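Local coordinates for protein TRAP dicarboxylate transporter-DctP subunit (Desulfovibrio salexigens, PDB 4N6D) that probably captures an organic acid, such as a dicarboxylate, in the periplasm and delivers it to a TRAP-type membrane transporter, at residues 160-172 with 182-194. Sequence-based numbering, arbitrary orientation.
Sequences NLDDLKGLEVRAS and LGATPVSMPMSAT
The carbonyl oxygen of M189 is gripped by two nitrogens of R170. R170 NE lies 2.9 Å and R170 NH2 3.0 Å from M189 O, which sits at the edge of the guanidinium and in its plane. This side-on pair of bonds should fix the turn of the group. The R170 chain leaves with CG anti to the backbone N (chi1 -164°), then bends at chi2, which brings the guanidinium to M189 O. R170 CG packs 3.7 Å from M189 CG. M191 comes over one guanidinium face, with SD offset toward the rim and M191 CE 3.6 Å from R170 NH1. Water 3 lies over the opposite face, also toward its rim, and accepts from M189 N.

Strands 168-170 and 185-187, which lead up to this grip, run parallel. T185 N donates to L167 O, V169 N to T185 O, V187 N to V169 O and A171 N to V187 O. At the other end G166 N meets G183 O at 2.8 Å in a nearly straight bond (172°). G183 closes the preceding helix in a Schellman motif. Beside this helix end L164 CD1 packs 4.0 Å from L182 CD1.

The pair forms a beta-alpha-beta unit with helix 173-181 as the crossover. A171 and P186 pack against that helix, and L161 and L182 touch helix 294-317. E168, on the face opposite P186, forms a salt bridge with K204. Along the edge of strand 168-170 away from 185-187, the R170 backbone bonds to G205 and F207 of strand 205-208.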
loop_
_atom_site.group_PDB
_atom_site.type_symbol
_atom_site.label_atom_id
_atom_site.label_comp_id
_atom_site.label_asym_id
_atom_site.label_seq_id
_atom_site.Cartn_x
_atom_site.Cartn_y
_atom_site.Cartn_z
ATOM N N ASN A 160 21.002 1.126 -14.244
ATOM C CA ASN A 160 20.928 2.573 -14.411
ATOM C C ASN A 160 19.752 2.957 -15.292
ATOM O O ASN A 160 19.010 2.100 -15.788
ATOM C CB ASN A 160 22.229 3.094 -15.020
ATOM C CG ASN A 160 22.559 2.418 -16.336
ATOM O OD1 ASN A 160 21.688 2.255 -17.192
ATOM N ND2 ASN A 160 23.811 2.000 -16.495
ATOM N N LEU A 161 19.566 4.254 -15.481
ATOM C CA LEU A 161 18.411 4.708 -16.234
ATOM C C LEU A 161 18.474 4.359 -17.704
ATOM O O LEU A 161 17.437 4.212 -18.349
ATOM C CB LEU A 161 18.251 6.214 -16.080
ATOM C CG LEU A 161 17.635 6.623 -14.760
ATOM C CD1 LEU A 161 17.609 8.141 -14.710
ATOM C CD2 LEU A 161 16.231 6.056 -14.581
ATOM N N ASP A 162 19.678 4.243 -18.250
ATOM C CA ASP A 162 19.806 3.884 -19.649
ATOM C C ASP A 162 19.241 2.483 -19.876
ATOM O O ASP A 162 18.662 2.212 -20.920
ATOM C CB ASP A 162 21.258 3.982 -20.108
ATOM C CG ASP A 162 21.422 3.761 -21.604
ATOM O OD1 ASP A 162 20.889 4.573 -22.394
ATOM O OD2 ASP A 162 22.103 2.783 -21.985
ATOM N N ASP A 163 19.373 1.621 -18.874
ATOM C CA ASP A 163 18.871 0.246 -18.972
ATOM C C ASP A 163 17.336 0.183 -19.065
ATOM O O ASP A 163 16.795 -0.828 -19.517
ATOM C CB ASP A 163 19.332 -0.579 -17.774
ATOM C CG ASP A 163 20.814 -0.845 -17.777
ATOM O OD1 ASP A 163 21.425 -0.906 -18.868
ATOM O OD2 ASP A 163 21.378 -1.016 -16.668
ATOM N N LEU A 164 16.649 1.246 -18.651
ATOM C CA LEU A 164 15.184 1.301 -18.725
ATOM C C LEU A 164 14.665 1.774 -20.077
ATOM O O LEU A 164 13.485 1.603 -20.372
ATOM C CB LEU A 164 14.598 2.216 -17.647
ATOM C CG LEU A 164 14.489 1.629 -16.247
ATOM C CD1 LEU A 164 13.991 2.672 -15.297
ATOM C CD2 LEU A 164 13.574 0.403 -16.219
ATOM N N LYS A 165 15.533 2.363 -20.899
ATOM C CA LYS A 165 15.080 2.954 -22.149
ATOM C C LYS A 165 14.476 1.899 -23.036
ATOM O O LYS A 165 15.145 0.949 -23.433
ATOM C CB LYS A 165 16.221 3.640 -22.901
ATOM C CG LYS A 165 16.925 4.748 -22.120
ATOM C CD LYS A 165 15.988 5.871 -21.703
ATOM C CE LYS A 165 16.781 7.078 -21.210
ATOM N NZ LYS A 165 15.910 8.085 -20.567
ATOM N N GLY A 166 13.198 2.062 -23.348
ATOM C CA GLY A 166 12.519 1.154 -24.250
ATOM C C GLY A 166 12.220 -0.202 -23.645
ATOM O O GLY A 166 11.784 -1.110 -24.353
ATOM N N LEU A 167 12.421 -0.344 -22.337
ATOM C CA LEU A 167 12.233 -1.640 -21.685
ATOM C C LEU A 167 10.758 -1.893 -21.416
ATOM O O LEU A 167 10.110 -1.088 -20.753
ATOM C CB LEU A 167 12.988 -1.702 -20.365
ATOM C CG LEU A 167 13.049 -3.096 -19.740
ATOM C CD1 LEU A 167 13.922 -4.020 -20.558
ATOM C CD2 LEU A 167 13.579 -3.000 -18.327
ATOM N N GLU A 168 10.243 -3.020 -21.910
ATOM C CA GLU A 168 8.852 -3.379 -21.689
ATOM C C GLU A 168 8.640 -3.928 -20.275
ATOM O O GLU A 168 9.244 -4.930 -19.894
ATOM C CB GLU A 168 8.421 -4.415 -22.731
ATOM C CG GLU A 168 8.458 -3.910 -24.162
ATOM C CD GLU A 168 9.827 -4.031 -24.851
ATOM O OE1 GLU A 168 10.826 -4.471 -24.230
ATOM O OE2 GLU A 168 9.891 -3.663 -26.043
ATOM N N VAL A 169 7.807 -3.254 -19.476
ATOM C CA VAL A 169 7.594 -3.633 -18.074
ATOM C C VAL A 169 6.105 -3.615 -17.735
ATOM O O VAL A 169 5.390 -2.683 -18.071
ATOM C CB VAL A 169 8.311 -2.661 -17.103
ATOM C CG1 VAL A 169 8.067 -3.051 -15.655
ATOM C CG2 VAL A 169 9.828 -2.601 -17.387
ATOM N N ARG A 170 5.633 -4.672 -17.100
ATOM C CA ARG A 170 4.246 -4.766 -16.707
ATOM C C ARG A 170 3.960 -3.752 -15.613
ATOM O O ARG A 170 4.643 -3.700 -14.580
ATOM C CB ARG A 170 3.968 -6.172 -16.205
ATOM C CG ARG A 170 2.517 -6.517 -16.120
ATOM C CD ARG A 170 2.005 -6.374 -14.720
ATOM N NE ARG A 170 0.612 -6.815 -14.640
ATOM C CZ ARG A 170 -0.130 -6.740 -13.542
ATOM N NH1 ARG A 170 0.394 -6.257 -12.426
ATOM N NH2 ARG A 170 -1.391 -7.152 -13.564
ATOM N N ALA A 171 2.934 -2.945 -15.838
ATOM C CA ALA A 171 2.561 -1.907 -14.906
ATOM C C ALA A 171 1.179 -1.363 -15.234
ATOM O O ALA A 171 0.657 -1.569 -16.326
ATOM C CB ALA A 171 3.566 -0.781 -14.977
ATOM N N SER A 172 0.610 -0.629 -14.287
ATOM C CA SER A 172 -0.646 0.039 -14.505
ATOM C C SER A 172 -0.640 1.327 -13.695
ATOM O O SER A 172 0.303 1.585 -12.943
ATOM C CB SER A 172 -1.804 -0.835 -14.031
ATOM O OG SER A 172 -1.801 -0.921 -12.615
ATOM N N LEU A 182 10.262 7.800 -17.541
ATOM C CA LEU A 182 11.658 7.343 -17.533
ATOM C C LEU A 182 12.080 6.746 -18.874
ATOM O O LEU A 182 13.178 6.213 -19.009
ATOM C CB LEU A 182 11.863 6.313 -16.428
ATOM C CG LEU A 182 11.566 6.816 -15.016
ATOM C CD1 LEU A 182 11.838 5.731 -14.015
ATOM C CD2 LEU A 182 12.383 8.061 -14.688
ATOM N N GLY A 183 11.217 6.834 -19.878
ATOM C CA GLY A 183 11.569 6.368 -21.200
ATOM C C GLY A 183 11.381 4.878 -21.421
ATOM O O GLY A 183 11.822 4.345 -22.439
ATOM N N ALA A 184 10.713 4.218 -20.480
ATOM C CA ALA A 184 10.450 2.781 -20.570
ATOM C C ALA A 184 9.109 2.564 -21.244
ATOM O O ALA A 184 8.412 3.525 -21.559
ATOM C CB ALA A 184 10.443 2.163 -19.168
ATOM N N THR A 185 8.725 1.305 -21.431
ATOM C CA THR A 185 7.488 0.980 -22.148
ATOM C C THR A 185 6.550 0.185 -21.252
ATOM O O THR A 185 6.650 -1.043 -21.177
ATOM C CB THR A 185 7.799 0.192 -23.430
ATOM O OG1 THR A 185 8.738 0.933 -24.207
ATOM C CG2 THR A 185 6.544 -0.045 -24.262
ATOM N N PRO A 186 5.640 0.884 -20.546
ATOM C CA PRO A 186 4.720 0.175 -19.658
ATOM C C PRO A 186 3.719 -0.625 -20.462
ATOM O O PRO A 186 3.226 -0.160 -21.490
ATOM C CB PRO A 186 4.018 1.298 -18.887
ATOM C CG PRO A 186 4.153 2.496 -19.736
ATOM C CD PRO A 186 5.408 2.337 -20.541
ATOM N N VAL A 187 3.442 -1.842 -20.010
ATOM C CA VAL A 187 2.475 -2.691 -20.679
ATOM C C VAL A 187 1.473 -3.163 -19.642
ATOM O O VAL A 187 1.859 -3.630 -18.581
ATOM C CB VAL A 187 3.145 -3.927 -21.305
ATOM C CG1 VAL A 187 2.114 -4.805 -22.008
ATOM C CG2 VAL A 187 4.243 -3.511 -22.281
ATOM N N SER A 188 0.186 -3.040 -19.932
ATOM C CA SER A 188 -0.824 -3.589 -19.029
ATOM C C SER A 188 -1.200 -4.991 -19.474
ATOM O O SER A 188 -1.379 -5.259 -20.664
ATOM C CB SER A 188 -2.059 -2.690 -18.953
ATOM O OG SER A 188 -1.778 -1.529 -18.169
ATOM N N MET A 189 -1.288 -5.901 -18.519
ATOM C CA MET A 189 -1.715 -7.253 -18.829
ATOM C C MET A 189 -1.965 -7.976 -17.536
ATOM O O MET A 189 -1.395 -7.610 -16.507
ATOM C CB MET A 189 -0.635 -7.982 -19.609
ATOM C CG MET A 189 0.644 -8.213 -18.812
ATOM S SD MET A 189 1.695 -9.413 -19.683
ATOM C CE MET A 189 1.576 -8.830 -21.376
ATOM N N PRO A 190 -2.802 -9.018 -17.583
ATOM C CA PRO A 190 -3.170 -9.707 -16.347
ATOM C C PRO A 190 -1.985 -10.409 -15.705
ATOM O O PRO A 190 -1.142 -10.976 -16.407
ATOM C CB PRO A 190 -4.208 -10.726 -16.811
ATOM C CG PRO A 190 -4.768 -10.154 -18.071
ATOM C CD PRO A 190 -3.634 -9.437 -18.726
ATOM N N MET A 191 -1.928 -10.369 -14.382
ATOM C CA MET A 191 -0.844 -11.004 -13.650
ATOM C C MET A 191 -0.679 -12.450 -14.148
ATOM O O MET A 191 0.450 -12.935 -14.317
ATOM C CB MET A 191 -1.131 -10.946 -12.145
ATOM C CG MET A 191 0.056 -11.279 -11.250
ATOM S SD MET A 191 1.437 -10.125 -11.402
ATOM C CE MET A 191 1.119 -8.902 -10.128
ATOM N N SER A 192 -1.801 -13.118 -14.415
ATOM C CA SER A 192 -1.783 -14.498 -14.907
ATOM C C SER A 192 -1.081 -14.683 -16.262
ATOM O O SER A 192 -0.560 -15.764 -16.547
ATOM C CB SER A 192 -3.211 -15.039 -15.014
ATOM O OG SER A 192 -3.941 -14.359 -16.023
ATOM N N ALA A 193 -1.079 -13.650 -17.103
ATOM C CA ALA A 193 -0.486 -13.765 -18.439
ATOM C C ALA A 193 0.981 -13.335 -18.455
ATOM O O ALA A 193 1.686 -13.488 -19.462
ATOM C CB ALA A 193 -1.282 -12.930 -19.444
ATOM N N THR A 194 1.435 -12.804 -17.331
ATOM C CA THR A 194 2.733 -12.141 -17.269
ATOM C C THR A 194 3.903 -13.119 -17.367
ATOM O O THR A 194 4.857 -12.855 -18.102
ATOM C CB THR A 194 2.790 -11.274 -16.043
ATOM O OG1 THR A 194 1.612 -10.454 -16.029
ATOM C CG2 THR A 194 4.027 -10.379 -16.057
HETATM O O HOH W 1 15.506 8.438 -17.922
HETATM O O HOH W 2 9.974 -0.121 -26.330
HETATM O O HOH W 3 -1.148 -4.390 -15.968
#